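Local coordinates for protein magnesium transporter (Enterococcus faecalis, PDB 2OUX) that probably transports magnesium ions across the cell membrane as a homodimer, the piece seen here being its magnesium-binding cytosolic part, at residues 13-18 with 25-30; 20-25 with 55-60. All coordinates share one frame; numbering follows the deposited sequence.

Interaction 1 of 2, residues 13-18 with 25-30; sequences ALLLET and NEFREL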
loop_
_atom_site.group_PDB
_atom_site.type_symbol
_atom_site.label_atom_id
_atom_site.label_comp_id
_atom_site.label_asym_id
_atom_site.label_seq_id
_atom_site.Cartn_x
_atom_site.Cartn_y
_atom_site.Cartn_z
ATOM N N ALA A 13 -19.581 -14.038 19.219
ATOM C CA ALA A 13 -20.587 -14.543 20.153
ATOM C C ALA A 13 -21.152 -13.428 21.030
ATOM O O ALA A 13 -22.365 -13.347 21.236
ATOM C CB ALA A 13 -19.981 -15.645 21.027
ATOM N N LEU A 14 -20.270 -12.584 21.558
ATOM C CA LEU A 14 -20.692 -11.461 22.386
ATOM C C LEU A 14 -21.522 -10.529 21.514
ATOM O O LEU A 14 -22.577 -10.045 21.923
ATOM C CB LEU A 14 -19.476 -10.700 22.927
ATOM C CG LEU A 14 -18.804 -11.135 24.236
ATOM C CD1 LEU A 14 -18.366 -12.601 24.191
ATOM C CD2 LEU A 14 -17.615 -10.227 24.471
ATOM N N LEU A 15 -21.025 -10.284 20.304
ATOM C CA LEU A 15 -21.698 -9.416 19.345
ATOM C C LEU A 15 -23.114 -9.903 19.049
ATOM O O LEU A 15 -24.055 -9.114 19.052
ATOM C CB LEU A 15 -20.908 -9.363 18.040
ATOM C CG LEU A 15 -20.399 -8.022 17.516
ATOM C CD1 LEU A 15 -19.833 -8.246 16.118
ATOM C CD2 LEU A 15 -21.518 -6.997 17.467
ATOM N N LEU A 16 -23.256 -11.198 18.780
ATOM C CA LEU A 16 -24.567 -11.789 18.485
ATOM C C LEU A 16 -25.549 -11.575 19.634
ATOM O O LEU A 16 -26.742 -11.376 19.418
ATOM C CB LEU A 16 -24.439 -13.294 18.215
ATOM C CG LEU A 16 -24.624 -13.760 16.761
ATOM C CD1 LEU A 16 -24.338 -15.257 16.643
ATOM C CD2 LEU A 16 -26.034 -13.451 16.300
ATOM N N GLU A 17 -25.037 -11.627 20.857
ATOM C CA GLU A 17 -25.883 -11.442 22.022
ATOM C C GLU A 17 -26.360 -10.003 22.174
ATOM O O GLU A 17 -27.537 -9.771 22.448
ATOM C CB GLU A 17 -25.150 -11.904 23.285
ATOM C CG GLU A 17 -25.205 -13.414 23.486
ATOM C CD GLU A 17 -26.633 -13.925 23.695
ATOM O OE1 GLU A 17 -27.264 -13.541 24.705
ATOM O OE2 GLU A 17 -27.125 -14.706 22.851
ATOM N N THR A 18 -25.467 -9.036 21.992
ATOM C CA THR A 18 -25.876 -7.643 22.120
ATOM C C THR A 18 -26.903 -7.375 21.032
ATOM O O THR A 18 -27.801 -6.550 21.195
ATOM C CB THR A 18 -24.701 -6.661 21.924
ATOM O OG1 THR A 18 -24.382 -6.569 20.532
ATOM C CG2 THR A 18 -23.475 -7.130 22.694
ATOM N N ASN A 25 -26.351 0.459 21.439
ATOM C CA ASN A 25 -25.061 1.081 21.728
ATOM C C ASN A 25 -23.921 0.097 22.011
ATOM O O ASN A 25 -22.785 0.315 21.572
ATOM C CB ASN A 25 -25.230 2.072 22.881
ATOM C CG ASN A 25 -26.305 3.121 22.590
ATOM O OD1 ASN A 25 -26.130 3.998 21.737
ATOM N ND2 ASN A 25 -27.434 3.018 23.290
ATOM N N GLU A 26 -24.212 -0.980 22.738
ATOM C CA GLU A 26 -23.189 -1.981 23.034
ATOM C C GLU A 26 -22.779 -2.624 21.709
ATOM O O GLU A 26 -21.599 -2.855 21.449
ATOM C CB GLU A 26 -23.739 -3.056 23.968
ATOM C CG GLU A 26 -22.924 -3.286 25.240
ATOM C CD GLU A 26 -21.479 -3.707 24.985
ATOM O OE1 GLU A 26 -21.042 -4.712 25.590
ATOM O OE2 GLU A 26 -20.771 -3.031 24.201
ATOM N N PHE A 27 -23.779 -2.909 20.880
ATOM C CA PHE A 27 -23.567 -3.510 19.575
ATOM C C PHE A 27 -22.651 -2.633 18.732
ATOM O O PHE A 27 -21.608 -3.080 18.264
ATOM C CB PHE A 27 -24.896 -3.672 18.845
ATOM C CG PHE A 27 -24.743 -4.127 17.432
ATOM C CD1 PHE A 27 -24.477 -5.463 17.144
ATOM C CD2 PHE A 27 -24.800 -3.213 16.387
ATOM C CE1 PHE A 27 -24.271 -5.878 15.840
ATOM C CE2 PHE A 27 -24.594 -3.622 15.077
ATOM C CZ PHE A 27 -24.329 -4.955 14.803
ATOM N N ARG A 28 -23.058 -1.382 18.542
ATOM C CA ARG A 28 -22.292 -0.430 17.757
ATOM C C ARG A 28 -20.838 -0.350 18.178
ATOM O O ARG A 28 -19.946 -0.413 17.328
ATOM C CB ARG A 28 -22.916 0.960 17.849
ATOM C CG ARG A 28 -24.256 1.077 17.166
ATOM C CD ARG A 28 -24.719 2.512 17.162
ATOM N NE ARG A 28 -24.996 2.965 15.810
ATOM C CZ ARG A 28 -24.153 3.659 15.049
ATOM N NH1 ARG A 28 -22.956 4.005 15.493
ATOM N NH2 ARG A 28 -24.523 4.005 13.831
ATOM N N GLU A 29 -20.603 -0.200 19.483
ATOM C CA GLU A 29 -19.240 -0.109 20.022
ATOM C C GLU A 29 -18.390 -1.297 19.599
ATOM O O GLU A 29 -17.254 -1.130 19.156
ATOM C CB GLU A 29 -19.243 -0.072 21.555
ATOM C CG GLU A 29 -19.650 1.238 22.207
ATOM C CD GLU A 29 -19.652 1.130 23.731
ATOM O OE1 GLU A 29 -18.567 0.927 24.320
ATOM O OE2 GLU A 29 -20.741 1.235 24.336
ATOM N N LEU A 30 -18.939 -2.498 19.770
ATOM C CA LEU A 30 -18.233 -3.727 19.426
ATOM C C LEU A 30 -18.043 -3.869 17.917
ATOM O O LEU A 30 -16.920 -3.978 17.436
ATOM C CB LEU A 30 -19.001 -4.939 19.970
ATOM C CG LEU A 30 -19.087 -5.073 21.495
ATOM C CD1 LEU A 30 -20.014 -6.223 21.859
ATOM C CD2 LEU A 30 -17.697 -5.301 22.069
#

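Interaction 2 of 2, residues 20-25 with 55-60; sequences KNQQMN and YNYLSP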
loop_
_atom_site.group_PDB
_atom_site.type_symbol
_atom_site.label_atom_id
_atom_site.label_comp_id
_atom_site.label_asym_id
_atom_site.label_seq_id
_atom_site.Cartn_x
_atom_site.Cartn_y
_atom_site.Cartn_z
ATOM N N LYS A 20 -29.128 -9.673 19.668
ATOM C CA LYS A 20 -30.403 -10.261 20.065
ATOM C C LYS A 20 -31.055 -9.448 21.185
ATOM O O LYS A 20 -32.224 -9.076 21.086
ATOM C CB LYS A 20 -30.197 -11.721 20.494
ATOM C CG LYS A 20 -29.726 -12.615 19.346
ATOM C CD LYS A 20 -29.436 -14.039 19.793
ATOM C CE LYS A 20 -30.686 -14.745 20.321
ATOM N NZ LYS A 20 -30.399 -16.144 20.771
ATOM N N ASN A 21 -30.298 -9.157 22.241
ATOM C CA ASN A 21 -30.823 -8.370 23.354
ATOM C C ASN A 21 -31.113 -6.937 22.930
ATOM O O ASN A 21 -31.469 -6.101 23.754
ATOM C CB ASN A 21 -29.830 -8.346 24.515
ATOM C CG ASN A 21 -29.668 -9.699 25.167
ATOM O OD1 ASN A 21 -28.900 -9.853 26.116
ATOM N ND2 ASN A 21 -30.393 -10.690 24.660
ATOM N N GLN A 22 -30.949 -6.663 21.642
ATOM C CA GLN A 22 -31.189 -5.336 21.092
ATOM C C GLN A 22 -30.539 -4.203 21.884
ATOM O O GLN A 22 -31.169 -3.185 22.177
ATOM C CB GLN A 22 -32.695 -5.098 20.945
ATOM C CG GLN A 22 -33.338 -6.021 19.913
ATOM C CD GLN A 22 -34.680 -5.514 19.413
ATOM O OE1 GLN A 22 -35.732 -5.833 19.968
ATOM N NE2 GLN A 22 -34.644 -4.707 18.357
ATOM N N GLN A 23 -29.264 -4.390 22.211
ATOM C CA GLN A 23 -28.480 -3.405 22.950
ATOM C C GLN A 23 -27.731 -2.570 21.906
ATOM O O GLN A 23 -26.516 -2.700 21.748
ATOM C CB GLN A 23 -27.476 -4.119 23.866
ATOM C CG GLN A 23 -28.076 -5.229 24.724
ATOM C CD GLN A 23 -27.021 -6.063 25.447
ATOM O OE1 GLN A 23 -26.259 -5.548 26.265
ATOM N NE2 GLN A 23 -26.974 -7.358 25.143
HETATM N N MSE A 24 -28.469 -1.718 21.197
HETATM C CA MSE A 24 -27.912 -0.880 20.136
HETATM C C MSE A 24 -26.517 -0.309 20.370
HETATM O O MSE A 24 -25.599 -0.563 19.591
HETATM C CB MSE A 24 -28.876 0.267 19.807
HETATM C CG MSE A 24 -28.381 1.191 18.691
HETATM SE SE MSE A 24 -29.721 2.416 17.992
HETATM C CE MSE A 24 -29.195 4.020 18.938
ATOM N N ASN A 25 -26.351 0.459 21.439
ATOM C CA ASN A 25 -25.061 1.081 21.728
ATOM C C ASN A 25 -23.921 0.097 22.011
ATOM O O ASN A 25 -22.785 0.315 21.572
ATOM C CB ASN A 25 -25.230 2.072 22.881
ATOM C CG ASN A 25 -26.305 3.121 22.590
ATOM O OD1 ASN A 25 -26.130 3.998 21.737
ATOM N ND2 ASN A 25 -27.434 3.018 23.290
ATOM N N TYR A 55 -29.413 -3.673 10.207
ATOM C CA TYR A 55 -29.716 -2.536 9.339
ATOM C C TYR A 55 -30.275 -1.382 10.165
ATOM O O TYR A 55 -30.154 -0.218 9.785
ATOM C CB TYR A 55 -30.738 -2.936 8.264
ATOM C CG TYR A 55 -30.274 -4.050 7.344
ATOM C CD1 TYR A 55 -31.162 -5.035 6.903
ATOM C CD2 TYR A 55 -28.945 -4.125 6.918
ATOM C CE1 TYR A 55 -30.736 -6.069 6.066
ATOM C CE2 TYR A 55 -28.510 -5.155 6.079
ATOM C CZ TYR A 55 -29.406 -6.121 5.659
ATOM O OH TYR A 55 -28.963 -7.142 4.847
ATOM N N ASN A 56 -30.885 -1.708 11.302
ATOM C CA ASN A 56 -31.460 -0.684 12.168
ATOM C C ASN A 56 -30.427 0.023 13.055
ATOM O O ASN A 56 -30.673 1.128 13.536
ATOM C CB ASN A 56 -32.555 -1.289 13.060
ATOM C CG ASN A 56 -33.690 -1.913 12.259
ATOM O OD1 ASN A 56 -34.149 -1.350 11.262
ATOM N ND2 ASN A 56 -34.161 -3.075 12.706
ATOM N N TYR A 57 -29.274 -0.600 13.273
ATOM C CA TYR A 57 -28.255 0.003 14.127
ATOM C C TYR A 57 -27.098 0.648 13.379
ATOM O O TYR A 57 -26.240 1.287 13.989
ATOM C CB TYR A 57 -27.700 -1.035 15.102
ATOM C CG TYR A 57 -28.742 -1.674 15.992
ATOM C CD1 TYR A 57 -29.712 -0.903 16.629
ATOM C CD2 TYR A 57 -28.754 -3.050 16.201
ATOM C CE1 TYR A 57 -30.662 -1.486 17.460
ATOM C CE2 TYR A 57 -29.699 -3.644 17.030
ATOM C CZ TYR A 57 -30.651 -2.855 17.653
ATOM O OH TYR A 57 -31.581 -3.436 18.476
ATOM N N LEU A 58 -27.068 0.483 12.062
ATOM C CA LEU A 58 -25.992 1.054 11.264
ATOM C C LEU A 58 -26.525 1.971 10.181
ATOM O O LEU A 58 -27.532 1.677 9.545
ATOM C CB LEU A 58 -25.160 -0.062 10.633
ATOM C CG LEU A 58 -24.452 -0.952 11.655
ATOM C CD1 LEU A 58 -23.882 -2.179 10.981
ATOM C CD2 LEU A 58 -23.368 -0.149 12.343
ATOM N N SER A 59 -25.843 3.091 9.992
ATOM C CA SER A 59 -26.225 4.062 8.982
ATOM C C SER A 59 -25.799 3.531 7.616
ATOM O O SER A 59 -25.001 2.603 7.527
ATOM C CB SER A 59 -25.509 5.382 9.234
ATOM O OG SER A 59 -24.120 5.247 8.972
ATOM N N PRO A 60 -26.340 4.108 6.536
ATOM C CA PRO A 60 -25.958 3.645 5.202
ATOM C C PRO A 60 -24.452 3.787 4.980
ATOM O O PRO A 60 -23.836 2.933 4.341
ATOM C CB PRO A 60 -26.782 4.540 4.287
ATOM C CG PRO A 60 -28.069 4.680 5.076
ATOM C CD PRO A 60 -27.535 4.970 6.467
#

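Interaction 1 of 2, residues 13-18 with 25-30
Thr18 and Phe27 are the nearest CA pair, 5.4 Å apart, across two helices that run nearly antiparallel: the short axes of 13-18 and 25-30 come within 8.9 Å at 150° between their directions. Thr18 points at the other backbone and crosses Phe27 at about a right angle, its OG1 3.3 Å from Phe27 CA and close to the plane of the Phe27 ring, at its edge. That hydroxyl is already spoken for. With chi1 at 76°, OG1 sits between its own backbone N and carbonyl carbon and donates to Leu15 O at 3.0 Å, a bond within its own helix; CG2, beside the backbone N, meets Leu30 CD1 at 3.7 Å. One turn back, Leu15 sends its CD2 branch into the angle between Phe27 and Leu30, 3.3 Å from Phe27 CD1 and 4.1 Å from Leu30 CB. Thr18, Leu15 and Phe27 are buried, and the pairing is a largely apolar seam between the two helices of the hairpin, with the Thr18 hydroxyl satisfied inside it. Helix 36-43 covers part of it through Phe42, which touches both Leu15 and Phe27, while Leu54 of helix 48-57 packs on Phe27 and Leu19 of helix 8-20 meets it too.

Interaction 2 of 2, residues 20-25 with 55-60
Two first torsions bring Met24, a selenomethionine here, onto Tyr57: CG of Met24 stands opposite its backbone N (chi1 -179°), while Tyr57 turns its ring away from its own carbonyl carbon (chi1 -58°) and toward segment 20-25. The turn there closes helix 8-20 with a Schellman motif, Gln22 having the positive phi, and Gln23 then serves as N-cap residue of helix 24-31. Tyr57 lies along this tight turn between helices 8-20 and 24-31, with its ring reaching from Met24 to Gln22. Met24 CA lies over one face, 4.0 Å from the ring centroid and displaced toward the rim, a CH-pi contact. Its side chain continues past the CD1 side of the ring, where CG comes to 3.2 Å from Tyr57 CD1. The extended chi2 carries the selenium on past the ring, SE 4.8 Å from the centroid and oblique to it, a Met-aromatic contact. Tyr57 is buried while Met24 and Gln22, which contact it, are exposed; Leu19 of helix 8-20 also touches the Tyr57 side chain. At the far end of the ring, the hydroxyl lies beside the aliphatic part of Gln22, with CB 3.2 Å from OH, and Gln22 NE2 gives OH a weak, bent hydrogen bond of 3.3 Å, 141° at the hydrogen.

In the fold
Interactions 1 and 2 share helix 24-31, and Asn25 belongs to both; their centres lie about 9 Å apart. The hairpin of interaction 1 is closed by the turn that interaction 2 uses, and Thr18 O probably takes a hydrogen bond from Gln23 N at 2.8 Å, tying the end of one helix to the start of the next. The Phe27 ring meets Leu15 through CD1, and its CD2 lies 3.8 Å from Tyr57 CB, so one ring packs in interaction 1 while touching the residue at the heart of interaction 2. Arg28 adds a weak hydrogen bond to Tyr57 O and a salt bridge to Glu62. Both contacts lie away from the magnesium sites, within the helical N-terminal part of the cytosolic region.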